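Local coordinates for mediator of RNA polymerase II transcription subunit 18 (Schizosaccharomyces pombe, PDB 3C0T), which forms part of the Mediator complex, a coactivator that carries signals from gene-specific regulators to the basal RNA polymerase II transcription machinery, at residues Y141-I145 with H157-Q163; E119-E123 with S147-S151; L33-Y39 with L56-I62. One frame throughout, in Å; residues are numbered along the deposited sequence.

Interaction 1 of 3, residues Y141-I145 with H157-Q163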
loop_
_atom_site.group_PDB
_atom_site.type_symbol
_atom_site.label_atom_id
_atom_site.label_comp_id
_atom_site.label_asym_id
_atom_site.label_seq_id
_atom_site.Cartn_x
_atom_site.Cartn_y
_atom_site.Cartn_z
ATOM N N TYR A 141 3.892 -6.771 3.070
ATOM C CA TYR A 141 4.842 -6.220 2.113
ATOM C C TYR A 141 5.979 -5.401 2.681
ATOM O O TYR A 141 6.019 -5.070 3.863
ATOM C CB TYR A 141 4.101 -5.330 1.112
ATOM C CG TYR A 141 3.567 -4.048 1.726
ATOM C CD1 TYR A 141 2.356 -4.028 2.425
ATOM C CD2 TYR A 141 4.274 -2.848 1.613
ATOM C CE1 TYR A 141 1.864 -2.852 2.992
ATOM C CE2 TYR A 141 3.791 -1.664 2.180
ATOM C CZ TYR A 141 2.585 -1.672 2.868
ATOM O OH TYR A 141 2.097 -0.499 3.424
ATOM N N GLN A 142 6.889 -5.043 1.786
ATOM C CA GLN A 142 8.047 -4.244 2.125
ATOM C C GLN A 142 8.103 -3.138 1.082
ATOM O O GLN A 142 7.800 -3.379 -0.089
ATOM C CB GLN A 142 9.297 -5.113 2.049
ATOM C CG GLN A 142 10.405 -4.665 2.974
ATOM C CD GLN A 142 11.376 -5.777 3.257
ATOM O OE1 GLN A 142 12.072 -6.264 2.352
ATOM N NE2 GLN A 142 11.423 -6.210 4.517
ATOM N N THR A 143 8.448 -1.920 1.483
ATOM C CA THR A 143 8.525 -0.869 0.484
ATOM C C THR A 143 9.995 -0.646 0.134
ATOM O O THR A 143 10.845 -0.419 1.002
ATOM C CB THR A 143 7.789 0.435 0.939
ATOM O OG1 THR A 143 8.731 1.441 1.293
ATOM C CG2 THR A 143 6.874 0.151 2.092
ATOM N N LEU A 144 10.281 -0.777 -1.158
ATOM C CA LEU A 144 11.630 -0.659 -1.685
ATOM C C LEU A 144 11.895 0.605 -2.488
ATOM O O LEU A 144 10.980 1.369 -2.787
ATOM C CB LEU A 144 11.931 -1.894 -2.538
ATOM C CG LEU A 144 12.371 -3.202 -1.852
ATOM C CD1 LEU A 144 12.180 -3.147 -0.341
ATOM C CD2 LEU A 144 11.599 -4.363 -2.465
ATOM N N ILE A 145 13.160 0.804 -2.842
ATOM C CA ILE A 145 13.600 1.965 -3.605
ATOM C C ILE A 145 14.346 1.500 -4.849
ATOM O O ILE A 145 15.267 0.694 -4.755
ATOM C CB ILE A 145 14.571 2.847 -2.755
ATOM C CG1 ILE A 145 13.890 3.275 -1.453
ATOM C CG2 ILE A 145 15.002 4.078 -3.541
ATOM C CD1 ILE A 145 12.618 4.060 -1.674
ATOM N N HIS A 157 16.295 -1.558 -3.398
ATOM C CA HIS A 157 16.839 -1.495 -2.050
ATOM C C HIS A 157 15.841 -1.137 -0.972
ATOM O O HIS A 157 14.957 -0.307 -1.176
ATOM C CB HIS A 157 17.983 -0.476 -1.981
ATOM C CG HIS A 157 19.050 -0.691 -3.005
ATOM N ND1 HIS A 157 19.228 0.153 -4.078
ATOM C CD2 HIS A 157 19.974 -1.672 -3.136
ATOM C CE1 HIS A 157 20.216 -0.300 -4.830
ATOM N NE2 HIS A 157 20.684 -1.406 -4.281
ATOM N N PRO A 158 15.967 -1.767 0.205
ATOM C CA PRO A 158 15.030 -1.433 1.281
ATOM C C PRO A 158 15.443 -0.041 1.765
ATOM O O PRO A 158 16.561 0.402 1.497
ATOM C CB PRO A 158 15.295 -2.523 2.321
ATOM C CG PRO A 158 16.764 -2.816 2.128
ATOM C CD PRO A 158 16.888 -2.844 0.614
ATOM N N MET A 159 14.554 0.656 2.457
ATOM C CA MET A 159 14.890 1.984 2.946
ATOM C C MET A 159 15.783 1.878 4.179
ATOM O O MET A 159 16.433 2.843 4.576
ATOM C CB MET A 159 13.615 2.746 3.278
ATOM C CG MET A 159 12.640 2.788 2.122
ATOM S SD MET A 159 11.210 3.776 2.509
ATOM C CE MET A 159 11.966 5.403 2.406
ATOM N N ASN A 160 15.810 0.688 4.771
ATOM C CA ASN A 160 16.609 0.414 5.958
ATOM C C ASN A 160 16.947 -1.070 5.955
ATOM O O ASN A 160 16.164 -1.883 5.471
ATOM C CB ASN A 160 15.815 0.770 7.212
ATOM C CG ASN A 160 16.649 0.674 8.474
ATOM O OD1 ASN A 160 17.116 -0.404 8.848
ATOM N ND2 ASN A 160 16.846 1.810 9.137
ATOM N N GLU A 161 18.103 -1.428 6.502
ATOM C CA GLU A 161 18.535 -2.824 6.527
ATOM C C GLU A 161 17.802 -3.711 7.533
ATOM O O GLU A 161 17.831 -4.939 7.423
ATOM C CB GLU A 161 20.041 -2.887 6.775
ATOM C CG GLU A 161 20.856 -2.228 5.670
ATOM C CD GLU A 161 22.331 -2.130 6.006
ATOM O OE1 GLU A 161 23.101 -1.600 5.171
ATOM O OE2 GLU A 161 22.719 -2.580 7.107
ATOM N N GLU A 162 17.152 -3.091 8.511
ATOM C CA GLU A 162 16.404 -3.827 9.526
ATOM C C GLU A 162 14.931 -3.470 9.375
ATOM O O GLU A 162 14.203 -3.286 10.350
ATOM C CB GLU A 162 16.900 -3.450 10.925
ATOM C CG GLU A 162 18.340 -3.868 11.191
ATOM C CD GLU A 162 18.556 -5.359 10.967
ATOM O OE1 GLU A 162 18.019 -6.168 11.760
ATOM O OE2 GLU A 162 19.253 -5.721 9.990
ATOM N N GLN A 163 14.510 -3.384 8.123
ATOM C CA GLN A 163 13.148 -3.025 7.767
ATOM C C GLN A 163 12.123 -4.118 8.032
ATOM O O GLN A 163 12.265 -5.240 7.552
ATOM C CB GLN A 163 13.118 -2.666 6.289
ATOM C CG GLN A 163 11.889 -1.934 5.849
ATOM C CD GLN A 163 12.019 -1.460 4.425
ATOM O OE1 GLN A 163 12.971 -0.767 4.087
ATOM N NE2 GLN A 163 11.067 -1.835 3.580
HETATM O O HOH W 1 8.631 -2.301 4.463
#
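Ile-145 and His-157 pair where strand 136-146 and the short, weakly bonded strand 156-158 form a beta hairpin on the wall of the curled antiparallel sheet. Two backbone bonds make this an antiparallel hydrogen-bonded pair: Ile-145 N gives to His-157 O at 2.7 Å, noticeably bent, and His-157 N returns to Ile-145 O at 2.8 Å, nearly straight. Beyond the Ile-145 pair a side chain takes over the bonding. Gln-163 has CG anti to its own N (chi1 -165°) and an extended chain beyond, which carries the amide back from a type I turn, residues 160-163, to the strand edge. There NE2 gives to Thr-143 O at 2.9 Å; the acceptor lies in the amide plane, but the donor is tilted 34° from the carbonyl plane of Thr-143. A water accepts from both NE2 and Thr-143 N. At the other end of the amide, OE1 takes Met-159 N at 2.7 Å and, more distantly, Asn-160 N, both in its carbonyl plane. With partners at both ends, the buried amide is held against rotation.

The close packing lies around Met-159. Its CG meets Ile-145 CG1 at 3.8 Å, the two side chains crossing at about a right angle, while SD reaches Thr-143 OG1, a buried hydroxyl with no hydrogen-bond partner in the model. An aromatic side chain from the chain of another protein packs on Met-159. Leu-144 CD1 rests on Pro-158 CA at 3.7 Å.

His-157 marks the looser side: its exposed ring makes only a distant, oblique approach to Ile-145 O. The loop itself contains an Asx turn, Glu-162 N giving to Asn-160 OD1 at 2.7 Å and 172°.

Interaction 2 of 3, residues E119-E123 with S147-S151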
loop_
_atom_site.group_PDB
_atom_site.type_symbol
_atom_site.label_atom_id
_atom_site.label_comp_id
_atom_site.label_asym_id
_atom_site.label_seq_id
_atom_site.Cartn_x
_atom_site.Cartn_y
_atom_site.Cartn_z
ATOM N N GLU A 119 3.325 17.758 -10.500
ATOM C CA GLU A 119 4.752 17.523 -10.633
ATOM C C GLU A 119 5.167 16.316 -9.795
ATOM O O GLU A 119 4.567 16.022 -8.763
ATOM C CB GLU A 119 5.548 18.764 -10.206
ATOM C CG GLU A 119 5.332 19.187 -8.765
ATOM C CD GLU A 119 6.109 20.447 -8.395
ATOM O OE1 GLU A 119 6.094 20.824 -7.201
ATOM O OE2 GLU A 119 6.729 21.060 -9.294
ATOM N N PHE A 120 6.196 15.621 -10.255
ATOM C CA PHE A 120 6.706 14.446 -9.568
ATOM C C PHE A 120 7.121 14.717 -8.123
ATOM O O PHE A 120 7.880 15.646 -7.850
ATOM C CB PHE A 120 7.907 13.886 -10.336
ATOM C CG PHE A 120 8.568 12.720 -9.655
ATOM C CD1 PHE A 120 7.937 11.480 -9.597
ATOM C CD2 PHE A 120 9.807 12.872 -9.038
ATOM C CE1 PHE A 120 8.528 10.410 -8.934
ATOM C CE2 PHE A 120 10.405 11.807 -8.371
ATOM C CZ PHE A 120 9.763 10.572 -8.319
ATOM N N SER A 121 6.631 13.894 -7.202
ATOM C CA SER A 121 6.979 14.027 -5.793
ATOM C C SER A 121 7.992 12.944 -5.410
ATOM O O SER A 121 9.158 13.236 -5.137
ATOM C CB SER A 121 5.733 13.893 -4.916
ATOM O OG SER A 121 6.088 13.893 -3.542
ATOM N N HIS A 122 7.541 11.693 -5.400
ATOM C CA HIS A 122 8.409 10.568 -5.056
ATOM C C HIS A 122 7.900 9.273 -5.678
ATOM O O HIS A 122 6.801 9.224 -6.235
ATOM C CB HIS A 122 8.485 10.397 -3.537
ATOM C CG HIS A 122 7.149 10.235 -2.881
ATOM N ND1 HIS A 122 6.218 11.252 -2.826
ATOM C CD2 HIS A 122 6.584 9.175 -2.254
ATOM C CE1 HIS A 122 5.140 10.826 -2.192
ATOM N NE2 HIS A 122 5.336 9.570 -1.834
ATOM N N GLU A 123 8.713 8.228 -5.585
ATOM C CA GLU A 123 8.344 6.932 -6.124
ATOM C C GLU A 123 8.942 5.823 -5.277
ATOM O O GLU A 123 9.940 6.021 -4.580
ATOM C CB GLU A 123 8.841 6.786 -7.562
ATOM C CG GLU A 123 10.361 6.828 -7.703
ATOM C CD GLU A 123 10.813 6.577 -9.128
ATOM O OE1 GLU A 123 10.068 6.944 -10.058
ATOM O OE2 GLU A 123 11.912 6.024 -9.324
ATOM N N SER A 147 16.943 1.206 -7.900
ATOM C CA SER A 147 18.366 1.513 -7.899
ATOM C C SER A 147 18.635 2.649 -8.895
ATOM O O SER A 147 19.721 3.225 -8.924
ATOM C CB SER A 147 19.185 0.261 -8.248
ATOM O OG SER A 147 18.634 -0.424 -9.360
ATOM N N GLN A 148 17.618 2.972 -9.691
ATOM C CA GLN A 148 17.683 4.043 -10.685
ATOM C C GLN A 148 16.250 4.565 -10.851
ATOM O O GLN A 148 15.316 3.775 -10.998
ATOM C CB GLN A 148 18.182 3.492 -12.023
ATOM C CG GLN A 148 19.060 4.444 -12.815
ATOM C CD GLN A 148 20.488 4.483 -12.289
ATOM O OE1 GLN A 148 20.729 4.813 -11.123
ATOM N NE2 GLN A 148 21.444 4.141 -13.151
ATOM N N GLN A 149 16.066 5.880 -10.836
ATOM C CA GLN A 149 14.723 6.427 -10.963
ATOM C C GLN A 149 13.936 5.870 -12.155
ATOM O O GLN A 149 14.440 5.815 -13.271
ATOM C CB GLN A 149 14.770 7.955 -11.036
ATOM C CG GLN A 149 13.388 8.590 -11.127
ATOM C CD GLN A 149 13.392 10.068 -10.777
ATOM O OE1 GLN A 149 13.686 10.448 -9.642
ATOM N NE2 GLN A 149 13.060 10.910 -11.752
ATOM N N ARG A 150 12.696 5.455 -11.889
ATOM C CA ARG A 150 11.786 4.897 -12.889
ATOM C C ARG A 150 12.326 3.629 -13.542
ATOM O O ARG A 150 11.973 3.300 -14.680
ATOM C CB ARG A 150 11.462 5.946 -13.961
ATOM C CG ARG A 150 10.076 5.795 -14.620
ATOM C CD ARG A 150 8.936 5.768 -13.587
ATOM N NE ARG A 150 9.062 6.854 -12.620
ATOM C CZ ARG A 150 8.739 8.121 -12.857
ATOM N NH1 ARG A 150 8.253 8.480 -14.039
ATOM N NH2 ARG A 150 8.917 9.033 -11.914
ATOM N N SER A 151 13.174 2.907 -12.811
ATOM C CA SER A 151 13.758 1.669 -13.315
ATOM C C SER A 151 13.178 0.439 -12.617
ATOM O O SER A 151 13.016 0.418 -11.400
ATOM C CB SER A 151 15.279 1.691 -13.131
ATOM O OG SER A 151 15.859 0.453 -13.509
#
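Glu-123 meets the turn around Arg-150 with both carboxylate oxygens, and the two have different jobs. OE1 faces the guanidinium group: Arg-150 NE at 2.8 Å and Arg-150 NH2 at 3.0 Å converge on this one oxygen, which lies in the guanidinium plane and is met nearly along its C-O bond. The carboxylate itself is turned 55° from that plane, so this salt bridge is a side-on fork onto a single atom and not a flat pairing of two oxygens with two nitrogens. OE2 uses its syn lone pair to take Arg-150 N, at 2.7 Å and almost straight. Three N-H groups of one residue therefore grip one carboxylate.

Torsions on both sides make this possible. Glu-123 holds CG between its N and its carbonyl carbon (chi1 63°) with the chain extended beyond, whereas Arg-150 bends twice, at chi2 and chi3, folding its head back beside its own backbone. The Gln-149 and Glu-123 side chains cross at about a right angle, Gln-149 CG lying 3.5 Å from Glu-123 OE2. Next door, the Phe-120 ring is inclined 49° to the guanidinium; its CE1 comes to the guanidinium edge, 3.3 Å from Arg-150 NH2.

Phe-35 and Val-37 of strand 27-41 also touch Arg-150, and Trp-72 NE1 bonds to its carbonyl oxygen. Just before Glu-123, Ser-121 and His-122 both face Val-38 in a classic beta bulge. On the loop side, Ser-151 N closes back on Gln-148 O at 2.9 Å, and Arg-150 has a positive phi: a type II beta turn, here tied to a strand by a buried glutamate.

Interaction 3 of 3, residues L33-Y39 with L56-I62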
loop_
_atom_site.group_PDB
_atom_site.type_symbol
_atom_site.label_atom_id
_atom_site.label_comp_id
_atom_site.label_asym_id
_atom_site.label_seq_id
_atom_site.Cartn_x
_atom_site.Cartn_y
_atom_site.Cartn_z
ATOM N N LEU A 33 4.139 -7.095 -6.794
ATOM C CA LEU A 33 5.321 -6.319 -7.162
ATOM C C LEU A 33 4.782 -5.128 -7.950
ATOM O O LEU A 33 4.439 -5.258 -9.125
ATOM C CB LEU A 33 6.303 -7.125 -8.013
ATOM C CG LEU A 33 7.655 -6.401 -8.118
ATOM C CD1 LEU A 33 8.331 -6.397 -6.748
ATOM C CD2 LEU A 33 8.553 -7.086 -9.141
ATOM N N GLU A 34 4.697 -3.976 -7.287
ATOM C CA GLU A 34 4.156 -2.764 -7.904
ATOM C C GLU A 34 5.122 -1.585 -7.906
ATOM O O GLU A 34 5.933 -1.427 -6.990
ATOM C CB GLU A 34 2.877 -2.332 -7.167
ATOM C CG GLU A 34 1.876 -3.453 -6.923
ATOM C CD GLU A 34 0.784 -3.080 -5.925
ATOM O OE1 GLU A 34 1.057 -2.309 -4.972
ATOM O OE2 GLU A 34 -0.349 -3.584 -6.077
ATOM N N PHE A 35 5.025 -0.756 -8.939
ATOM C CA PHE A 35 5.850 0.439 -9.028
ATOM C C PHE A 35 4.884 1.606 -8.810
ATOM O O PHE A 35 3.891 1.744 -9.534
ATOM C CB PHE A 35 6.505 0.559 -10.405
ATOM C CG PHE A 35 7.706 1.460 -10.423
ATOM C CD1 PHE A 35 8.995 0.928 -10.456
ATOM C CD2 PHE A 35 7.555 2.839 -10.365
ATOM C CE1 PHE A 35 10.121 1.764 -10.428
ATOM C CE2 PHE A 35 8.675 3.686 -10.334
ATOM C CZ PHE A 35 9.959 3.143 -10.365
ATOM N N TRP A 36 5.163 2.424 -7.800
ATOM C CA TRP A 36 4.321 3.569 -7.483
ATOM C C TRP A 36 5.056 4.873 -7.714
ATOM O O TRP A 36 6.202 5.024 -7.288
ATOM C CB TRP A 36 3.891 3.549 -6.010
ATOM C CG TRP A 36 2.901 2.498 -5.646
ATOM C CD1 TRP A 36 3.163 1.185 -5.377
ATOM C CD2 TRP A 36 1.482 2.665 -5.504
ATOM N NE1 TRP A 36 2.000 0.529 -5.075
ATOM C CE2 TRP A 36 0.952 1.410 -5.142
ATOM C CE3 TRP A 36 0.609 3.753 -5.646
ATOM C CZ2 TRP A 36 -0.417 1.204 -4.914
ATOM C CZ3 TRP A 36 -0.758 3.551 -5.422
ATOM C CH2 TRP A 36 -1.255 2.283 -5.056
ATOM N N VAL A 37 4.395 5.812 -8.385
ATOM C CA VAL A 37 4.970 7.136 -8.605
ATOM C C VAL A 37 3.883 8.101 -8.127
ATOM O O VAL A 37 2.712 7.980 -8.503
ATOM C CB VAL A 37 5.326 7.400 -10.104
ATOM C CG1 VAL A 37 5.938 6.157 -10.713
ATOM C CG2 VAL A 37 4.099 7.821 -10.880
ATOM N N VAL A 38 4.266 9.038 -7.271
ATOM C CA VAL A 38 3.312 9.987 -6.725
ATOM C C VAL A 38 3.528 11.394 -7.273
ATOM O O VAL A 38 4.661 11.850 -7.391
ATOM C CB VAL A 38 3.414 10.000 -5.184
ATOM C CG1 VAL A 38 2.380 10.941 -4.590
ATOM C CG2 VAL A 38 3.231 8.586 -4.646
ATOM N N TYR A 39 2.429 12.065 -7.613
ATOM C CA TYR A 39 2.467 13.427 -8.149
ATOM C C TYR A 39 1.666 14.379 -7.280
ATOM O O TYR A 39 0.571 14.056 -6.820
ATOM C CB TYR A 39 1.899 13.481 -9.568
ATOM C CG TYR A 39 2.837 12.954 -10.619
ATOM C CD1 TYR A 39 2.979 11.584 -10.833
ATOM C CD2 TYR A 39 3.602 13.826 -11.392
ATOM C CE1 TYR A 39 3.860 11.094 -11.792
ATOM C CE2 TYR A 39 4.490 13.344 -12.354
ATOM C CZ TYR A 39 4.611 11.978 -12.545
ATOM O OH TYR A 39 5.483 11.491 -13.487
ATOM N N LEU A 56 -1.731 12.578 -6.719
ATOM C CA LEU A 56 -2.047 11.464 -7.603
ATOM C C LEU A 56 -1.033 10.355 -7.382
ATOM O O LEU A 56 0.174 10.563 -7.525
ATOM C CB LEU A 56 -2.006 11.933 -9.063
ATOM C CG LEU A 56 -3.327 12.258 -9.777
ATOM C CD1 LEU A 56 -4.456 12.461 -8.795
ATOM C CD2 LEU A 56 -3.130 13.497 -10.634
ATOM N N ARG A 57 -1.534 9.177 -7.035
ATOM C CA ARG A 57 -0.685 8.024 -6.771
ATOM C C ARG A 57 -0.886 7.000 -7.879
ATOM O O ARG A 57 -1.938 6.370 -7.975
ATOM C CB ARG A 57 -1.055 7.457 -5.397
ATOM C CG ARG A 57 -0.890 8.506 -4.303
ATOM C CD ARG A 57 -1.596 8.180 -2.989
ATOM N NE ARG A 57 -1.484 9.321 -2.080
ATOM C CZ ARG A 57 -0.360 9.670 -1.460
ATOM N NH1 ARG A 57 0.740 8.957 -1.634
ATOM N NH2 ARG A 57 -0.316 10.763 -0.710
ATOM N N LEU A 58 0.126 6.855 -8.728
ATOM C CA LEU A 58 0.054 5.938 -9.855
ATOM C C LEU A 58 0.688 4.595 -9.557
ATOM O O LEU A 58 1.819 4.516 -9.076
ATOM C CB LEU A 58 0.721 6.568 -11.079
ATOM C CG LEU A 58 -0.042 7.636 -11.886
ATOM C CD1 LEU A 58 -1.139 8.270 -11.078
ATOM C CD2 LEU A 58 0.957 8.696 -12.340
ATOM N N CYS A 59 -0.049 3.533 -9.854
ATOM C CA CYS A 59 0.444 2.196 -9.601
ATOM C C CYS A 59 0.474 1.338 -10.850
ATOM O O CYS A 59 -0.516 1.222 -11.571
ATOM C CB CYS A 59 -0.408 1.503 -8.539
ATOM S SG CYS A 59 0.109 -0.202 -8.235
ATOM N N SER A 60 1.633 0.743 -11.097
ATOM C CA SER A 60 1.808 -0.135 -12.233
ATOM C C SER A 60 2.237 -1.497 -11.713
ATOM O O SER A 60 3.132 -1.599 -10.869
ATOM C CB SER A 60 2.882 0.409 -13.170
ATOM O OG SER A 60 3.255 -0.582 -14.107
ATOM N N ASN A 61 1.587 -2.544 -12.199
ATOM C CA ASN A 61 1.945 -3.895 -11.794
ATOM C C ASN A 61 3.161 -4.303 -12.628
ATOM O O ASN A 61 3.033 -4.631 -13.805
ATOM C CB ASN A 61 0.771 -4.845 -12.044
ATOM C CG ASN A 61 1.083 -6.276 -11.651
ATOM O OD1 ASN A 61 0.216 -7.150 -11.706
ATOM N ND2 ASN A 61 2.325 -6.525 -11.252
ATOM N N ILE A 62 4.345 -4.265 -12.031
ATOM C CA ILE A 62 5.546 -4.625 -12.773
ATOM C C ILE A 62 5.802 -6.117 -12.773
ATOM O O ILE A 62 6.746 -6.596 -13.394
ATOM C CB ILE A 62 6.790 -3.872 -12.252
ATOM C CG1 ILE A 62 6.891 -3.979 -10.735
ATOM C CG2 ILE A 62 6.713 -2.418 -12.684
ATOM C CD1 ILE A 62 8.076 -3.231 -10.155
#
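Strands 27-41 and 56-61 form an antiparallel ladder, and at its middle Cys-59 lies over the indole of Trp-36 in a non-hydrogen-bonded pair. Cys-59 CB stands 3.4 Å from the centroid of the six-membered ring, only 4° off the normal, a CH-pi contact. SG, anti to the Cys-59 backbone N (chi1 177°), leans toward the five-membered ring, 4.0 Å from its centroid, as a sulfur-aromatic contact. The indole's rotation is set from its edge, since Trp-36 NE1 gives to Glu-34 OE1 at 3.0 Å in the ring plane but from above the carboxylate plane. Glu-34 OE1 also has a salt bridge to Arg-139, and Tyr-124 and Tyr-81 meet the same indole.

Six bonds run through the hydrogen-bonded pairs 35-60, 37-58 and 39-56, among them Phe-35 N to Ser-60 O at 2.8 Å. This is one seam of the curled antiparallel sheet: strand 118-133 flanks 27-41 on one side, and strand 78-83 bonds to 56-61 on the other. At the Leu-33 end the ladder weakens, Ile-62 N giving only a weak bond to Leu-33 O, and Ile-62 CG1 packs on Leu-33 CG at 3.6 Å.

On the face bearing Val-37, Tyr-39 and Leu-58 the contacts across the strands are apolar. Leu-58 CD2 touches both Val-37 CG2, at 3.6 Å, and Tyr-39 CE1, at 3.8 Å. On the other face Arg-57 and Val-38 run side by side in the same direction, with Val-38 CG1 over one face of the guanidinium group, whose NH1 and NH2 both give hydrogen bonds to the backbone of the chain of another protein.

Overall arrangement
All three contacts belong to one curled antiparallel sheet, whose strands 27-41, 118-133 and 136-146 lie side by side in that order. Interaction 3 comes first along the chain and closes before the others begin; the segments of interactions 1 and 2 then alternate. Interactions 2 and 3 are neighbours, their centres about 10 Å apart, joined by probable backbone hydrogen bonds between 119-123 and 33-39. Interaction 1 lies about 16 Å from each, centre to centre, and touches interaction 2 where His-157 packs on Ser-147. The connection carrying 147-151, between strands 136-146 and 156-158, reaches across to strand 118-133. All three contacts also meet the chain of another protein, making this region a binding surface.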